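Local coordinates for protein organophosphorus hydrolase (Pseudomonas oleovorans, PDB 4O98) that probably hydrolyses lactones and, in this engineered double-mutant form, organophosphorus triesters at a two-zinc centre of the metallo-beta-lactamase fold, at residues D133-T138 with P158-E163; V164-A169 with P207-G212. All coordinates share one frame; numbering follows the deposited sequence.

Contacts 1 and 2 share strand 161-165: its first half pairs with 134-136 in contact 1, its end with the edge strand 205-208 in contact 2, so three parallel neighbours of one sheet are tied in series. Contact 1 is mostly buried and its grip is backbone hydrogen bonding plus aliphatic packing on both faces. Contact 2 is only partly buried; it has two backbone bonds with a proline on a tyrosine ring between them and, farther out at the exposed Lys209, a lysine-to-glutamine hydrogen bond. The two meet where Leu137 O lies 3.4 Å from Pro165 CD and where the Tyr208 ring packs against the Glu163 backbone.

Contact 1: residues D133-T138 with P158-E163; sequences DTVLLT and PNATVE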
ATOM      1  N   ASP B 133       4.647  12.887 -23.750  1.00 42.22           N
ATOM      2  CA  ASP B 133       5.313  13.963 -24.485  1.00 42.67           C
ATOM      3  C   ASP B 133       6.576  14.488 -23.788  1.00 41.75           C
ATOM      4  O   ASP B 133       7.442  15.099 -24.422  1.00 40.68           O
ATOM      5  CB  ASP B 133       4.342  15.110 -24.780  1.00 42.80           C
ATOM      6  CG  ASP B 133       3.806  15.768 -23.524  1.00 42.74           C
ATOM      7  OD1 ASP B 133       4.557  16.535 -22.883  1.00 39.72           O
ATOM      8  OD2 ASP B 133       2.620  15.548 -23.202  1.00 45.20           O
ATOM      9  N   THR B 134       6.678  14.238 -22.485  1.00 41.34           N
ATOM     10  CA  THR B 134       7.845  14.664 -21.724  1.00 38.67           C
ATOM     11  C   THR B 134       8.290  13.575 -20.747  1.00 41.96           C
ATOM     12  O   THR B 134       7.463  12.979 -20.049  1.00 40.50           O
ATOM     13  CB  THR B 134       7.549  15.945 -20.943  1.00 41.13           C
ATOM     14  OG1 THR B 134       6.890  16.878 -21.805  1.00 44.41           O
ATOM     15  CG2 THR B 134       8.846  16.561 -20.379  1.00 38.10           C
ATOM     16  N   VAL B 135       9.594  13.309 -20.724  1.00 41.15           N
ATOM     17  CA  VAL B 135      10.201  12.485 -19.692  1.00 36.40           C
ATOM     18  C   VAL B 135      11.130  13.357 -18.861  1.00 38.99           C
ATOM     19  O   VAL B 135      12.065  13.956 -19.399  1.00 41.28           O
ATOM     20  CB  VAL B 135      11.019  11.343 -20.277  1.00 39.70           C
ATOM     21  CG1 VAL B 135      11.746  10.621 -19.162  1.00 37.22           C
ATOM     22  CG2 VAL B 135      10.113  10.373 -21.043  1.00 36.63           C
ATOM     23  N   LEU B 136      10.848  13.455 -17.563  1.00 33.13           N
ATOM     24  CA  LEU B 136      11.715  14.172 -16.628  1.00 34.83           C
ATOM     25  C   LEU B 136      12.606  13.153 -15.919  1.00 37.55           C
ATOM     26  O   LEU B 136      12.113  12.113 -15.452  1.00 32.70           O
ATOM     27  CB  LEU B 136      10.866  14.915 -15.598  1.00 36.05           C
ATOM     28  CG  LEU B 136      10.687  16.431 -15.721  1.00 44.26           C
ATOM     29  CD1 LEU B 136      10.677  16.864 -17.169  1.00 39.36           C
ATOM     30  CD2 LEU B 136       9.420  16.907 -15.016  1.00 35.93           C
ATOM     31  N   LEU B 137      13.911  13.416 -15.844  1.00 35.39           N
ATOM     32  CA  LEU B 137      14.785  12.479 -15.146  1.00 32.40           C
ATOM     33  C   LEU B 137      15.373  13.115 -13.900  1.00 34.45           C
ATOM     34  O   LEU B 137      15.960  14.190 -13.963  1.00 34.43           O
ATOM     35  CB  LEU B 137      15.899  11.970 -16.061  1.00 36.26           C
ATOM     36  CG  LEU B 137      15.545  11.174 -17.327  1.00 38.21           C
ATOM     37  CD1 LEU B 137      16.800  10.942 -18.159  1.00 34.67           C
ATOM     38  CD2 LEU B 137      14.893   9.835 -17.011  1.00 37.17           C
ATOM     39  N   THR B 138      15.216  12.450 -12.760  1.00 35.25           N
ATOM     40  CA  THR B 138      15.795  12.975 -11.528  1.00 35.49           C
ATOM     41  C   THR B 138      17.325  12.880 -11.587  1.00 34.76           C
ATOM     42  O   THR B 138      18.029  13.775 -11.109  1.00 37.07           O
ATOM     43  CB  THR B 138      15.234  12.269 -10.270  1.00 35.12           C
ATOM     44  OG1 THR B 138      15.524  10.860 -10.320  1.00 31.45           O
ATOM     45  CG2 THR B 138      13.719  12.486 -10.174  1.00 29.08           C
ATOM     46  N   PRO B 158       8.596   7.245 -27.909  1.00 42.02           N
ATOM     47  CA  PRO B 158       8.987   7.705 -29.251  1.00 41.66           C
ATOM     48  C   PRO B 158       8.663   9.177 -29.500  1.00 45.14           C
ATOM     49  O   PRO B 158       9.413   9.851 -30.201  1.00 45.59           O
ATOM     50  CB  PRO B 158       8.169   6.805 -30.187  1.00 43.09           C
ATOM     51  CG  PRO B 158       6.986   6.364 -29.359  1.00 44.67           C
ATOM     52  CD  PRO B 158       7.548   6.205 -27.966  1.00 41.72           C
ATOM     53  N   ASN B 159       7.579   9.669 -28.914  1.00 44.26           N
ATOM     54  CA  ASN B 159       7.171  11.059 -29.100  1.00 44.46           C
ATOM     55  C   ASN B 159       7.621  11.997 -28.000  1.00 39.10           C
ATOM     56  O   ASN B 159       7.256  13.166 -28.000  1.00 42.68           O
ATOM     57  CB  ASN B 159       5.653  11.138 -29.217  1.00 41.18           C
ATOM     58  CG  ASN B 159       5.136  10.326 -30.365  1.00 47.09           C
ATOM     59  OD1 ASN B 159       5.725  10.331 -31.445  1.00 48.99           O
ATOM     60  ND2 ASN B 159       4.053   9.590 -30.137  1.00 46.47           N
ATOM     61  N   ALA B 160       8.410  11.493 -27.059  1.00 39.32           N
ATOM     62  CA  ALA B 160       8.741  12.285 -25.873  1.00 40.64           C
ATOM     63  C   ALA B 160      10.032  13.096 -25.995  1.00 41.51           C
ATOM     64  O   ALA B 160      10.986  12.679 -26.649  1.00 39.23           O
ATOM     65  CB  ALA B 160       8.795  11.393 -24.645  1.00 40.05           C
ATOM     66  N   THR B 161      10.045  14.267 -25.365  1.00 41.29           N
ATOM     67  CA  THR B 161      11.280  15.002 -25.155  1.00 40.97           C
ATOM     68  C   THR B 161      11.831  14.586 -23.790  1.00 42.23           C
ATOM     69  O   THR B 161      11.073  14.498 -22.817  1.00 42.88           O
ATOM     70  CB  THR B 161      11.037  16.524 -25.180  1.00 39.63           C
ATOM     71  OG1 THR B 161      10.714  16.934 -26.514  1.00 42.35           O
ATOM     72  CG2 THR B 161      12.274  17.285 -24.712  1.00 44.27           C
ATOM     73  N   VAL B 162      13.134  14.316 -23.714  1.00 41.69           N
ATOM     74  CA  VAL B 162      13.763  13.938 -22.452  1.00 36.98           C
ATOM     75  C   VAL B 162      14.478  15.118 -21.819  1.00 44.14           C
ATOM     76  O   VAL B 162      15.409  15.679 -22.401  1.00 49.23           O
ATOM     77  CB  VAL B 162      14.744  12.777 -22.622  1.00 38.47           C
ATOM     78  CG1 VAL B 162      15.455  12.467 -21.293  1.00 39.98           C
ATOM     79  CG2 VAL B 162      14.012  11.554 -23.125  1.00 38.82           C
ATOM     80  N   GLU B 163      14.028  15.503 -20.630  1.00 43.31           N
ATOM     81  CA  GLU B 163      14.643  16.604 -19.892  1.00 47.61           C
ATOM     82  C   GLU B 163      15.621  16.060 -18.843  1.00 49.21           C
ATOM     83  O   GLU B 163      15.219  15.334 -17.919  1.00 42.34           O
ATOM     84  CB  GLU B 163      13.564  17.445 -19.210  1.00 44.18           C
ATOM     85  CG  GLU B 163      12.480  17.957 -20.152  1.00 48.45           C
ATOM     86  CD  GLU B 163      12.874  19.261 -20.824  1.00 59.50           C
ATOM     87  OE1 GLU B 163      11.996  19.917 -21.430  1.00 58.19           O
ATOM     88  OE2 GLU B 163      14.070  19.628 -20.735  1.00 61.07           O
TER
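Leu136 and Glu163 point the same way from neighbouring strands, and the CD1 methyl of Leu136 settles against the bent glutamate stem, 3.6 Å from Glu163 CB. Beside it, from the same neighbouring strand, Thr134 CG2 approaches at a slant, 3.9 Å from Glu163 CG, so two adjacent methyls support one flank of the glutamate stem while its carboxylate reaches on to a salt bridge with Lys206. Glu163 bends at chi2 (-86°), and its stem lies against the two methyls. On the opposite sheet face Val135 CG2, set beside its own backbone N, rests on the small bump of Ala160 CB at 4.0 Å. The Leu137 side chain slants across that of Val162, Leu137 CD1 reaching Val162 CG1 at 3.7 Å, and Val162 CG2 sits beside Val135 CB. Between the faces run four backbone bonds: Thr161 N to Asp133 O, Val135 N to Thr161 O, Glu163 N to Val135 O and Leu137 N to Glu163 O. Strands 134-136 and 161-165, with helix 142-145 between them in sequence, form a beta-alpha-beta unit of the metallo-beta-lactamase fold, whose connecting segment carries zinc ligands His139, His141, Asp143 and His144.

Contact 2: residues V164-A169 with P207-G212; sequences VPQAEA and PYKTEG
At the sheet edge of the metallo-beta-lactamase fold, the end of strand 161-165 lies parallel to 205-208 just as it turns into helix 166-172, with Pro165 at the N-cap position. Tyr208 N donates to Val164 O (3.1 Å), an oxygen that Pro207 CA also approaches through a C-H contact. Gln166 N then gives its hydrogen to Tyr208 O at 2.9 Å, a bent bond with an N-H...O angle of 139°. Between these two bonds the Tyr208 ring folds back over Pro165. A Tyr208 chi1 of 66° tucks the ring above its own backbone, flanked by N and C, and lays one face on Pro165 CA, 3.9 Å from the ring centroid and offset toward the rim. This is a CH-pi contact. The pyrrolidine ring runs alongside the phenol, Pro165 CG only 3.2 Å from Tyr208 OH, while that hydroxyl is hydrogen-bonded to Tyr233 OH of the other sheet. Farther out, Gln166 sends its side chain alongside that of Lys209. With CG anti to the backbone N (chi1 -179°), the extended chain brings Gln166 OE1 to 2.7 Å from Lys209 NZ, and the lysine stem brushes the same oxygen, Lys209 CG lying 3.3 Å from Gln166 OE1. Lys209 NZ meets the carbonyl from its side rather than end-on. The chemistry thus grades from a proline-tyrosine CH-pi contact to a probably charge-assisted hydrogen bond from lysine ammonium to glutamine amide oxygen: the tyrosine ties the edge strand to the second sheet, while the lysine, which also touches a crystal neighbour, may owe part of its pose to the lattice.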
ATOM      1  N   VAL B 164      16.899  16.400 -18.994  1.00 44.90           N
ATOM      2  CA  VAL B 164      17.923  15.944 -18.061  1.00 43.60           C
ATOM      3  C   VAL B 164      18.632  17.167 -17.488  1.00 42.76           C
ATOM      4  O   VAL B 164      18.946  18.100 -18.222  1.00 46.77           O
ATOM      5  CB  VAL B 164      18.917  14.969 -18.748  1.00 39.24           C
ATOM      6  CG1 VAL B 164      19.621  15.647 -19.890  1.00 47.30           C
ATOM      7  CG2 VAL B 164      19.937  14.432 -17.760  1.00 42.44           C
ATOM      8  N   PRO B 165      18.846  17.190 -16.163  1.00 41.70           N
ATOM      9  CA  PRO B 165      19.538  18.342 -15.567  1.00 45.02           C
ATOM     10  C   PRO B 165      20.938  18.490 -16.164  1.00 45.80           C
ATOM     11  O   PRO B 165      21.612  17.475 -16.382  1.00 42.27           O
ATOM     12  CB  PRO B 165      19.636  17.969 -14.080  1.00 39.17           C
ATOM     13  CG  PRO B 165      18.547  16.950 -13.858  1.00 41.16           C
ATOM     14  CD  PRO B 165      18.437  16.192 -15.153  1.00 41.84           C
ATOM     15  N   GLN B 166      21.363  19.724 -16.424  1.00 45.94           N
ATOM     16  CA  GLN B 166      22.623  19.960 -17.117  1.00 48.68           C
ATOM     17  C   GLN B 166      23.833  19.373 -16.393  1.00 46.25           C
ATOM     18  O   GLN B 166      24.693  18.742 -17.015  1.00 45.50           O
ATOM     19  CB  GLN B 166      22.839  21.450 -17.381  1.00 52.38           C
ATOM     20  CG  GLN B 166      24.142  21.717 -18.126  1.00 55.87           C
ATOM     21  CD  GLN B 166      24.125  23.016 -18.879  1.00 63.32           C
ATOM     22  OE1 GLN B 166      24.127  24.091 -18.280  1.00 67.40           O
ATOM     23  NE2 GLN B 166      24.107  22.930 -20.209  1.00 68.57           N
ATOM     24  N   ALA B 167      23.891  19.574 -15.082  1.00 44.85           N
ATOM     25  CA  ALA B 167      24.993  19.050 -14.283  1.00 45.92           C
ATOM     26  C   ALA B 167      25.037  17.525 -14.367  1.00 45.90           C
ATOM     27  O   ALA B 167      26.096  16.899 -14.225  1.00 43.46           O
ATOM     28  CB  ALA B 167      24.861  19.515 -12.831  1.00 42.43           C
ATOM     29  N   GLU B 168      23.876  16.928 -14.612  1.00 43.69           N
ATOM     30  CA  GLU B 168      23.785  15.480 -14.692  1.00 41.19           C
ATOM     31  C   GLU B 168      24.355  15.002 -16.025  1.00 43.58           C
ATOM     32  O   GLU B 168      25.104  14.018 -16.079  1.00 42.80           O
ATOM     33  CB  GLU B 168      22.333  15.038 -14.507  1.00 38.88           C
ATOM     34  CG  GLU B 168      22.147  13.555 -14.342  1.00 41.59           C
ATOM     35  CD  GLU B 168      22.658  13.012 -13.010  1.00 38.69           C
ATOM     36  OE1 GLU B 168      23.017  13.803 -12.099  1.00 36.31           O
ATOM     37  OE2 GLU B 168      22.697  11.768 -12.886  1.00 39.56           O
ATOM     38  N   ALA B 169      24.029  15.724 -17.095  1.00 42.37           N
ATOM     39  CA  ALA B 169      24.516  15.375 -18.430  1.00 45.96           C
ATOM     40  C   ALA B 169      26.021  15.629 -18.560  1.00 43.99           C
ATOM     41  O   ALA B 169      26.767  14.781 -19.071  1.00 45.52           O
ATOM     42  CB  ALA B 169      23.747  16.146 -19.497  1.00 46.72           C
ATOM     43  N   PRO B 207      19.123  19.093 -22.302  1.00 53.57           N
ATOM     44  CA  PRO B 207      19.717  19.481 -21.019  1.00 52.16           C
ATOM     45  C   PRO B 207      19.220  20.863 -20.623  1.00 53.97           C
ATOM     46  O   PRO B 207      19.272  21.780 -21.439  1.00 64.27           O
ATOM     47  CB  PRO B 207      21.223  19.500 -21.316  1.00 50.48           C
ATOM     48  CG  PRO B 207      21.380  18.658 -22.563  1.00 51.68           C
ATOM     49  CD  PRO B 207      20.139  18.936 -23.355  1.00 47.80           C
ATOM     50  N   TYR B 208      18.718  20.994 -19.398  1.00 55.11           N
ATOM     51  CA  TYR B 208      18.176  22.254 -18.899  1.00 54.18           C
ATOM     52  C   TYR B 208      18.998  22.722 -17.702  1.00 56.18           C
ATOM     53  O   TYR B 208      19.539  21.897 -16.961  1.00 49.74           O
ATOM     54  CB  TYR B 208      16.707  22.088 -18.491  1.00 52.75           C
ATOM     55  CG  TYR B 208      16.484  21.162 -17.304  1.00 55.27           C
ATOM     56  CD1 TYR B 208      16.581  21.640 -15.994  1.00 54.58           C
ATOM     57  CD2 TYR B 208      16.166  19.816 -17.489  1.00 50.14           C
ATOM     58  CE1 TYR B 208      16.383  20.805 -14.902  1.00 50.18           C
ATOM     59  CE2 TYR B 208      15.955  18.970 -16.397  1.00 49.65           C
ATOM     60  CZ  TYR B 208      16.067  19.479 -15.107  1.00 49.88           C
ATOM     61  OH  TYR B 208      15.873  18.675 -14.012  1.00 45.62           O
ATOM     62  N   LYS B 209      19.079  24.038 -17.510  1.00 61.09           N
ATOM     63  CA  LYS B 209      19.844  24.606 -16.400  1.00 63.22           C
ATOM     64  C   LYS B 209      18.978  24.785 -15.155  1.00 69.02           C
ATOM     65  O   LYS B 209      17.766  24.567 -15.202  1.00 69.89           O
ATOM     66  CB  LYS B 209      20.469  25.944 -16.795  1.00 68.31           C
ATOM     67  CG  LYS B 209      21.386  25.867 -18.000  1.00 68.24           C
ATOM     68  CD  LYS B 209      22.100  27.190 -18.256  1.00 72.84           C
ATOM     69  CE  LYS B 209      22.677  27.238 -19.672  1.00 71.42           C
ATOM     70  NZ  LYS B 209      23.351  25.965 -20.062  1.00 69.73           N
ATOM     71  N   THR B 210      19.608  25.193 -14.051  1.00 75.28           N
ATOM     72  CA  THR B 210      18.936  25.447 -12.765  1.00 79.69           C
ATOM     73  C   THR B 210      17.735  26.401 -12.885  1.00 80.69           C
ATOM     74  O   THR B 210      16.887  26.484 -11.990  1.00 79.48           O
ATOM     75  CB  THR B 210      19.948  26.006 -11.716  1.00 78.18           C
ATOM     76  OG1 THR B 210      19.253  26.449 -10.544  1.00 80.24           O
ATOM     77  CG2 THR B 210      20.745  27.173 -12.295  1.00 73.47           C
ATOM     78  N   GLU B 211      17.686  27.100 -14.016  1.00 83.87           N
ATOM     79  CA  GLU B 211      16.683  28.105 -14.324  1.00 83.26           C
ATOM     80  C   GLU B 211      15.771  27.577 -15.426  1.00 84.86           C
ATOM     81  O   GLU B 211      15.978  26.472 -15.940  1.00 79.88           O
ATOM     82  CB  GLU B 211      17.399  29.368 -14.796  1.00 86.08           C
ATOM     83  CG  GLU B 211      18.881  29.103 -15.085  1.00 86.34           C
ATOM     84  CD  GLU B 211      19.610  30.276 -15.720  1.00 90.45           C
ATOM     85  OE1 GLU B 211      20.829  30.141 -15.964  1.00 88.84           O
ATOM     86  OE2 GLU B 211      18.972  31.323 -15.978  1.00 89.21           O
ATOM     87  N   GLY B 212      14.769  28.368 -15.797  1.00 84.79           N
ATOM     88  CA  GLY B 212      13.786  27.939 -16.774  1.00 82.90           C
ATOM     89  C   GLY B 212      12.852  26.890 -16.197  1.00 80.65           C
ATOM     90  O   GLY B 212      13.300  25.864 -15.674  1.00 75.10           O
TER